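Local coordinates for putative immunoglobulin-blocking virulence protein (Mycoplasma mycoides subsp. capri, PDB 7ADK) that probably binds host antibodies on the mycoplasma surface and, together with its partner protease MIP, promotes dissociation of the antibody from its antigen, at residues A[155-160]-A[571-575]; A[269-273]-A[283-287]; A[341-345]-A[356-360]. All blocks are in the same frame, centred on the assembly; numbering follows the deposited sequence.

Contact 1: A[155-160]-A[571-575]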
loop_
_atom_site.group_PDB
_atom_site.type_symbol
_atom_site.label_atom_id
_atom_site.label_comp_id
_atom_site.label_asym_id
_atom_site.label_seq_id
_atom_site.Cartn_x
_atom_site.Cartn_y
_atom_site.Cartn_z
ATOM N N ASP A 155 13.725 9.926 41.851
ATOM C CA ASP A 155 13.786 8.942 40.765
ATOM C C ASP A 155 13.850 7.500 41.291
ATOM O O ASP A 155 13.460 6.559 40.601
ATOM C CB ASP A 155 14.975 9.167 39.810
ATOM C CG ASP A 155 15.202 10.580 39.244
ATOM O OD1 ASP A 155 14.270 11.414 39.246
ATOM O OD2 ASP A 155 16.319 10.855 38.746
ATOM N N LYS A 156 14.339 7.261 42.511
ATOM C CA LYS A 156 14.291 5.925 43.121
ATOM C C LYS A 156 12.949 5.653 43.785
ATOM O O LYS A 156 12.371 4.596 43.558
ATOM C CB LYS A 156 15.496 5.734 44.053
ATOM C CG LYS A 156 15.609 4.282 44.544
ATOM C CD LYS A 156 16.951 3.985 45.228
ATOM C CE LYS A 156 18.139 3.915 44.258
ATOM N NZ LYS A 156 18.143 2.681 43.444
ATOM N N ASP A 157 12.402 6.599 44.548
ATOM C CA ASP A 157 11.195 6.331 45.341
ATOM C C ASP A 157 9.888 6.252 44.524
ATOM O O ASP A 157 8.948 5.583 44.949
ATOM C CB ASP A 157 11.131 7.258 46.566
ATOM C CG ASP A 157 10.744 8.718 46.332
ATOM O OD1 ASP A 157 9.650 8.981 45.805
ATOM O OD2 ASP A 157 11.475 9.612 46.790
ATOM N N ARG A 158 9.844 6.825 43.313
ATOM C CA ARG A 158 8.787 6.592 42.306
ATOM C C ARG A 158 9.003 5.346 41.431
ATOM O O ARG A 158 8.216 5.099 40.522
ATOM C CB ARG A 158 8.609 7.834 41.413
ATOM C CG ARG A 158 8.208 9.123 42.135
ATOM C CD ARG A 158 6.919 9.027 42.949
ATOM N NE ARG A 158 5.736 8.721 42.130
ATOM C CZ ARG A 158 4.518 8.520 42.588
ATOM N NH1 ARG A 158 4.212 8.595 43.833
ATOM N NH2 ARG A 158 3.542 8.230 41.810
ATOM N N LYS A 159 10.079 4.581 41.652
ATOM C CA LYS A 159 10.472 3.399 40.861
ATOM C C LYS A 159 10.508 3.698 39.357
ATOM O O LYS A 159 9.873 3.036 38.539
ATOM C CB LYS A 159 9.633 2.164 41.251
ATOM C CG LYS A 159 9.703 1.861 42.759
ATOM C CD LYS A 159 9.267 0.436 43.105
ATOM C CE LYS A 159 10.315 -0.623 42.753
ATOM N NZ LYS A 159 11.498 -0.572 43.628
ATOM N N ILE A 160 11.214 4.775 39.029
ATOM C CA ILE A 160 11.254 5.412 37.707
ATOM C C ILE A 160 12.699 5.499 37.172
ATOM O O ILE A 160 12.908 5.572 35.968
ATOM C CB ILE A 160 10.508 6.765 37.809
ATOM C CG1 ILE A 160 10.215 7.394 36.447
ATOM C CG2 ILE A 160 11.265 7.738 38.721
ATOM C CD1 ILE A 160 9.692 8.828 36.551
ATOM N N ASP A 571 4.586 9.790 35.872
ATOM C CA ASP A 571 5.673 8.841 36.162
ATOM C C ASP A 571 6.193 8.209 34.863
ATOM O O ASP A 571 7.365 8.351 34.522
ATOM C CB ASP A 571 5.204 7.716 37.108
ATOM C CG ASP A 571 4.998 8.087 38.583
ATOM O OD1 ASP A 571 5.674 8.989 39.127
ATOM O OD2 ASP A 571 4.193 7.396 39.246
ATOM N N GLY A 572 5.322 7.554 34.087
ATOM C CA GLY A 572 5.722 6.899 32.844
ATOM C C GLY A 572 6.366 7.848 31.834
ATOM O O GLY A 572 7.293 7.460 31.130
ATOM N N LEU A 573 5.913 9.095 31.777
ATOM C CA LEU A 573 6.369 10.129 30.849
ATOM C C LEU A 573 7.775 10.629 31.207
ATOM O O LEU A 573 8.660 10.680 30.356
ATOM C CB LEU A 573 5.306 11.239 30.874
ATOM C CG LEU A 573 5.263 12.200 29.701
ATOM C CD1 LEU A 573 4.776 11.507 28.462
ATOM C CD2 LEU A 573 4.289 13.328 29.974
ATOM N N ARG A 574 8.023 10.928 32.485
ATOM C CA ARG A 574 9.336 11.347 32.989
ATOM C C ARG A 574 10.354 10.205 32.999
ATOM O O ARG A 574 11.539 10.489 32.870
ATOM C CB ARG A 574 9.155 12.005 34.367
ATOM C CG ARG A 574 10.431 12.676 34.901
ATOM C CD ARG A 574 10.168 13.476 36.180
ATOM N NE ARG A 574 11.330 14.268 36.630
ATOM C CZ ARG A 574 12.416 13.830 37.239
ATOM N NH1 ARG A 574 12.633 12.573 37.421
ATOM N NH2 ARG A 574 13.298 14.647 37.701
ATOM N N MET A 575 9.933 8.936 33.064
ATOM C CA MET A 575 10.824 7.777 32.923
ATOM C C MET A 575 11.667 7.881 31.658
ATOM O O MET A 575 12.893 7.819 31.687
ATOM C CB MET A 575 10.027 6.462 32.905
ATOM C CG MET A 575 10.962 5.302 33.238
ATOM S SD MET A 575 10.328 3.645 32.943
ATOM C CE MET A 575 10.596 3.546 31.176
#
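Two salt bridges of opposite sense tie the end of helix 153-157 to the middle of helix 567-579. In the first, R158 meets D571 side-on: NE of R158 donates to OD1 of D571 at 3.0 Å and NH2 of R158 to OD2 of D571 at 2.8 Å, a bidentate pairing close to the guanidinium plane. R158 NH2 also has a second acid, E567, one turn earlier on the same helix as D571. In the second, the charges are swapped: NH1 of R574, carried at the end of an extended side chain, gives a 2.7 Å hydrogen bond to OD1 of D155. Neither group is spent by this bond, since R574 NH2 reaches the carbonyl of D627 and D155 OD2 accepts from the backbone of H152.

Between the two bridges sits I160, whose side chain points at helix 567-579. Its CD1 comes to 3.1 Å from the carbonyl O of D571, a tight fit, and to 3.9 Å from CB of R574. CG1 of I160 packs at 3.7 Å from CB of M575, while the sulphur end of M575 leads away from the contact.

What brings I160 here is the turn before it. K159 has left helical geometry with positive phi, and two bonds close back over it: N of I160 to O of D155 at 3.3 Å and N of K159 to O of K156 at 3.0 Å. This is a Schellman motif, the classic C-terminal helix stop, here delivering an apolar residue onto a distant helix between two salt bridges.

Contact 2: A[269-273]-A[283-287]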
loop_
_atom_site.group_PDB
_atom_site.type_symbol
_atom_site.label_atom_id
_atom_site.label_comp_id
_atom_site.label_asym_id
_atom_site.label_seq_id
_atom_site.Cartn_x
_atom_site.Cartn_y
_atom_site.Cartn_z
ATOM N N GLU A 269 55.552 17.371 -20.141
ATOM C CA GLU A 269 54.584 16.838 -21.116
ATOM C C GLU A 269 53.239 17.584 -21.111
ATOM O O GLU A 269 52.631 17.759 -22.163
ATOM C CB GLU A 269 54.350 15.340 -20.864
ATOM C CG GLU A 269 55.552 14.461 -21.237
ATOM C CD GLU A 269 55.183 12.975 -21.313
ATOM O OE1 GLU A 269 54.569 12.442 -20.369
ATOM O OE2 GLU A 269 55.521 12.309 -22.310
ATOM N N TYR A 270 52.770 18.039 -19.947
ATOM C CA TYR A 270 51.438 18.610 -19.742
ATOM C C TYR A 270 51.056 19.768 -20.680
ATOM O O TYR A 270 50.000 19.665 -21.304
ATOM C CB TYR A 270 51.267 18.979 -18.261
ATOM C CG TYR A 270 50.060 19.851 -17.955
ATOM C CD1 TYR A 270 48.790 19.296 -17.717
ATOM C CD2 TYR A 270 50.210 21.248 -17.924
ATOM C CE1 TYR A 270 47.684 20.126 -17.467
ATOM C CE2 TYR A 270 49.112 22.082 -17.683
ATOM C CZ TYR A 270 47.842 21.525 -17.453
ATOM O OH TYR A 270 46.784 22.329 -17.206
ATOM N N PRO A 271 51.862 20.836 -20.843
ATOM C CA PRO A 271 51.450 22.021 -21.594
ATOM C C PRO A 271 51.247 21.768 -23.095
ATOM O O PRO A 271 50.448 22.464 -23.730
ATOM C CB PRO A 271 52.521 23.075 -21.320
ATOM C CG PRO A 271 53.748 22.282 -20.917
ATOM C CD PRO A 271 53.158 21.066 -20.229
ATOM N N LYS A 272 51.914 20.752 -23.656
ATOM C CA LYS A 272 51.681 20.289 -25.030
ATOM C C LYS A 272 50.522 19.302 -25.070
ATOM O O LYS A 272 49.549 19.514 -25.792
ATOM C CB LYS A 272 52.971 19.695 -25.625
ATOM C CG LYS A 272 54.143 20.687 -25.713
ATOM C CD LYS A 272 53.845 21.942 -26.537
ATOM C CE LYS A 272 55.079 22.814 -26.762
ATOM N NZ LYS A 272 55.584 23.427 -25.523
ATOM N N LEU A 273 50.604 18.245 -24.253
ATOM C CA LEU A 273 49.680 17.107 -24.271
ATOM C C LEU A 273 48.241 17.495 -23.901
ATOM O O LEU A 273 47.317 16.852 -24.384
ATOM C CB LEU A 273 50.239 16.006 -23.349
ATOM C CG LEU A 273 49.574 14.626 -23.502
ATOM C CD1 LEU A 273 50.097 13.853 -24.705
ATOM C CD2 LEU A 273 49.863 13.785 -22.274
ATOM N N GLU A 283 41.542 13.164 -20.113
ATOM C CA GLU A 283 42.434 14.180 -19.551
ATOM C C GLU A 283 42.635 14.020 -18.041
ATOM O O GLU A 283 43.750 13.763 -17.600
ATOM C CB GLU A 283 41.959 15.584 -19.979
ATOM C CG GLU A 283 42.474 16.822 -19.222
ATOM C CD GLU A 283 43.984 17.077 -19.156
ATOM O OE1 GLU A 283 44.810 16.188 -19.442
ATOM O OE2 GLU A 283 44.341 18.215 -18.777
ATOM N N TYR A 284 41.616 14.173 -17.198
ATOM C CA TYR A 284 41.928 14.472 -15.798
ATOM C C TYR A 284 42.227 13.194 -14.978
ATOM O O TYR A 284 42.903 13.264 -13.958
ATOM C CB TYR A 284 41.031 15.639 -15.330
ATOM C CG TYR A 284 39.615 15.499 -14.805
ATOM C CD1 TYR A 284 38.582 15.117 -15.668
ATOM C CD2 TYR A 284 39.254 16.392 -13.779
ATOM C CE1 TYR A 284 37.229 15.402 -15.417
ATOM C CE2 TYR A 284 37.918 16.740 -13.530
ATOM C CZ TYR A 284 36.889 16.218 -14.329
ATOM O OH TYR A 284 35.598 16.543 -14.088
ATOM N N ILE A 285 41.979 12.002 -15.554
ATOM C CA ILE A 285 42.646 10.723 -15.216
ATOM C C ILE A 285 44.181 10.819 -15.320
ATOM O O ILE A 285 44.914 10.307 -14.472
ATOM C CB ILE A 285 42.109 9.574 -16.120
ATOM C CG1 ILE A 285 40.697 9.155 -15.656
ATOM C CG2 ILE A 285 43.014 8.331 -16.144
ATOM C CD1 ILE A 285 39.966 8.160 -16.561
ATOM N N TRP A 286 44.704 11.477 -16.353
ATOM C CA TRP A 286 46.138 11.659 -16.550
ATOM C C TRP A 286 46.733 12.663 -15.555
ATOM O O TRP A 286 47.947 12.664 -15.356
ATOM C CB TRP A 286 46.416 11.998 -18.026
ATOM C CG TRP A 286 47.844 12.044 -18.466
ATOM C CD1 TRP A 286 48.598 10.995 -18.854
ATOM C CD2 TRP A 286 48.710 13.206 -18.589
ATOM N NE1 TRP A 286 49.888 11.413 -19.090
ATOM C CE2 TRP A 286 50.024 12.762 -18.896
ATOM C CE3 TRP A 286 48.513 14.597 -18.506
ATOM C CZ2 TRP A 286 51.108 13.640 -18.991
ATOM C CZ3 TRP A 286 49.580 15.492 -18.687
ATOM C CH2 TRP A 286 50.883 15.018 -18.883
ATOM N N LEU A 287 45.948 13.499 -14.869
ATOM C CA LEU A 287 46.450 14.303 -13.745
ATOM C C LEU A 287 46.660 13.425 -12.508
ATOM O O LEU A 287 47.786 13.292 -12.060
ATOM C CB LEU A 287 45.564 15.527 -13.440
ATOM C CG LEU A 287 45.722 16.795 -14.286
ATOM C CD1 LEU A 287 47.164 17.247 -14.376
ATOM C CD2 LEU A 287 45.183 16.668 -15.687
#
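This is a helical hairpin of local sequence: the short helix 270-273 folds back beside helix 280-288, and a single large bump, the indole of W286, spans the gap between them. Their backbones stay well apart, with CA of Y270 8.9 Å from CA of L287, so side chains must fill the space. The CA-to-CB bond of W286 points toward helix 270-273, and its six-membered ring slots into the hollow formed by E269, Y270 and L273. E269 and Y270 border the ring edge, with CB of Y270 3.9 Å from CZ3 of W286. The Y270 ring lies beside the indole, its CD1 4.2 Å from CD1 of L287. Beyond the pair, K263 makes a cation-pi contact with W286, and I227 of helix 227-235 also touches the indole. L273 supplies the lid: its CD2 sits 3.5 Å from the centroid of the W286 six-membered ring and only 13° off the ring normal, a CH-pi contact over the face.

Contact 3: A[341-345]-A[356-360]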
loop_
_atom_site.group_PDB
_atom_site.type_symbol
_atom_site.label_atom_id
_atom_site.label_comp_id
_atom_site.label_asym_id
_atom_site.label_seq_id
_atom_site.Cartn_x
_atom_site.Cartn_y
_atom_site.Cartn_z
ATOM N N THR A 341 31.902 3.371 20.113
ATOM C CA THR A 341 32.388 1.985 20.213
ATOM C C THR A 341 32.693 1.567 21.636
ATOM O O THR A 341 32.465 0.422 21.989
ATOM C CB THR A 341 33.610 1.705 19.330
ATOM O OG1 THR A 341 34.712 2.511 19.661
ATOM C CG2 THR A 341 33.303 1.921 17.862
ATOM N N SER A 342 33.174 2.467 22.492
ATOM C CA SER A 342 33.424 2.150 23.906
ATOM C C SER A 342 32.129 1.854 24.662
ATOM O O SER A 342 32.095 0.917 25.457
ATOM C CB SER A 342 34.200 3.274 24.588
ATOM O OG SER A 342 33.479 4.476 24.513
ATOM N N ARG A 343 31.040 2.576 24.371
ATOM C CA ARG A 343 29.694 2.262 24.865
ATOM C C ARG A 343 29.195 0.925 24.330
ATOM O O ARG A 343 28.820 0.076 25.126
ATOM C CB ARG A 343 28.724 3.397 24.517
ATOM C CG ARG A 343 27.338 3.263 25.185
ATOM C CD ARG A 343 26.182 3.579 24.236
ATOM N NE ARG A 343 26.322 4.910 23.637
ATOM C CZ ARG A 343 26.130 5.250 22.379
ATOM N NH1 ARG A 343 25.591 4.455 21.514
ATOM N NH2 ARG A 343 26.493 6.419 21.966
ATOM N N LEU A 344 29.220 0.678 23.016
ATOM C CA LEU A 344 28.780 -0.605 22.457
ATOM C C LEU A 344 29.617 -1.804 22.943
ATOM O O LEU A 344 29.065 -2.872 23.177
ATOM C CB LEU A 344 28.761 -0.551 20.922
ATOM C CG LEU A 344 27.456 -0.028 20.309
ATOM C CD1 LEU A 344 27.373 1.484 20.287
ATOM C CD2 LEU A 344 27.290 -0.540 18.890
ATOM N N ARG A 345 30.926 -1.638 23.157
ATOM C CA ARG A 345 31.789 -2.671 23.753
ATOM C C ARG A 345 31.363 -2.982 25.178
ATOM O O ARG A 345 31.166 -4.142 25.519
ATOM C CB ARG A 345 33.261 -2.241 23.701
ATOM C CG ARG A 345 34.195 -3.449 23.863
ATOM C CD ARG A 345 35.675 -3.064 23.955
ATOM N NE ARG A 345 36.093 -2.196 22.839
ATOM C CZ ARG A 345 36.350 -0.904 22.891
ATOM N NH1 ARG A 345 36.434 -0.238 23.996
ATOM N NH2 ARG A 345 36.556 -0.227 21.810
ATOM N N TYR A 356 29.644 -10.992 24.563
ATOM C CA TYR A 356 30.810 -11.117 23.686
ATOM C C TYR A 356 31.741 -9.898 23.785
ATOM O O TYR A 356 31.310 -8.809 24.141
ATOM C CB TYR A 356 30.363 -11.417 22.249
ATOM C CG TYR A 356 29.419 -10.439 21.579
ATOM C CD1 TYR A 356 29.926 -9.350 20.856
ATOM C CD2 TYR A 356 28.032 -10.664 21.612
ATOM C CE1 TYR A 356 29.061 -8.502 20.155
ATOM C CE2 TYR A 356 27.160 -9.823 20.904
ATOM C CZ TYR A 356 27.675 -8.745 20.162
ATOM O OH TYR A 356 26.849 -7.959 19.436
ATOM N N ASP A 357 33.034 -10.076 23.506
ATOM C CA ASP A 357 34.066 -9.067 23.797
ATOM C C ASP A 357 34.186 -7.944 22.755
ATOM O O ASP A 357 34.822 -6.924 23.002
ATOM C CB ASP A 357 35.407 -9.787 23.965
ATOM C CG ASP A 357 36.456 -9.002 24.741
ATOM O OD1 ASP A 357 37.659 -9.291 24.584
ATOM O OD2 ASP A 357 36.103 -8.108 25.538
ATOM N N GLU A 358 33.628 -8.139 21.566
ATOM C CA GLU A 358 33.579 -7.161 20.472
ATOM C C GLU A 358 32.574 -6.027 20.735
ATOM O O GLU A 358 31.765 -6.090 21.650
ATOM C CB GLU A 358 33.200 -7.860 19.154
ATOM C CG GLU A 358 34.153 -8.978 18.717
ATOM C CD GLU A 358 33.404 -10.166 18.118
ATOM O OE1 GLU A 358 32.700 -10.013 17.106
ATOM O OE2 GLU A 358 33.502 -11.261 18.679
ATOM N N TYR A 359 32.627 -4.971 19.915
ATOM C CA TYR A 359 31.629 -3.898 19.902
ATOM C C TYR A 359 30.581 -4.011 18.783
ATOM O O TYR A 359 29.608 -3.265 18.803
ATOM C CB TYR A 359 32.321 -2.532 19.888
ATOM C CG TYR A 359 33.032 -2.130 18.616
ATOM C CD1 TYR A 359 32.302 -1.621 17.525
ATOM C CD2 TYR A 359 34.434 -2.204 18.545
ATOM C CE1 TYR A 359 32.974 -1.198 16.363
ATOM C CE2 TYR A 359 35.109 -1.772 17.391
ATOM C CZ TYR A 359 34.382 -1.267 16.298
ATOM O OH TYR A 359 35.064 -0.844 15.220
ATOM N N TYR A 360 30.737 -4.910 17.813
ATOM C CA TYR A 360 29.846 -4.998 16.657
ATOM C C TYR A 360 28.420 -5.415 17.031
ATOM O O TYR A 360 28.206 -6.237 17.924
ATOM C CB TYR A 360 30.429 -5.967 15.627
ATOM C CG TYR A 360 31.897 -5.733 15.346
ATOM C CD1 TYR A 360 32.335 -4.497 14.836
ATOM C CD2 TYR A 360 32.835 -6.731 15.664
ATOM C CE1 TYR A 360 33.703 -4.262 14.655
ATOM C CE2 TYR A 360 34.207 -6.491 15.497
ATOM C CZ TYR A 360 34.644 -5.252 14.995
ATOM O OH TYR A 360 35.958 -5.004 14.828
#
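Here a helix and the loop that follows it fold back on one another: the chain leaves helix 339-351, turns round, and lays Y359 against the helix's earlier turns. T341 comes first. Its methyl CG2 stands over one face of the Y359 ring in a CH-pi interaction, 3.7 Å from the ring centroid and 19° off its normal, with CE1 of Y359 the nearest atom at 3.5 Å from CG2 of T341; its backbone N is held by the side chain of N338 near the helix start. S342 and R343 turn from the loop to the other side, where S342 OG bonds to T171 and R343 NE to N169, so the same helix turn is anchored to two parts of the chain. L344 faces the loop again; its CB lies 3.5 Å from the carbonyl O of Y359 and 4.2 Å from CB of Y359. At R345 the backbones nearly touch, with CA of R345 4.0 Å from CA of Y359. The aliphatic part of R345 runs along the loop, CG reaching 3.6 Å from O of D357 and CB 3.9 Å from CB of Y359. The loop also braces itself, OH of Y356 giving a 2.7 Å hydrogen bond to O of Y360.

Contact 1 joins residues 411 positions apart, and both other contacts are nested within the loop it closes: contact 2 first, then contact 3, each a local fold-back whose nearest ends are 10 and 11 positions apart, respectively. They share no helix and do not touch. Contacts 1 and 3 have centres 29 Å apart, with about 16 Å between nearest atoms; contact 2 lies far out, its centre 69 Å from that of contact 1 and 48 Å from that of contact 3, across the chain's centre from contact 1. So contact 2 joins sequence neighbours within an outlying region that includes helices 227-235 and 247-253, whereas contact 1 brings the early modelled chain against the later part of this elongated molecule.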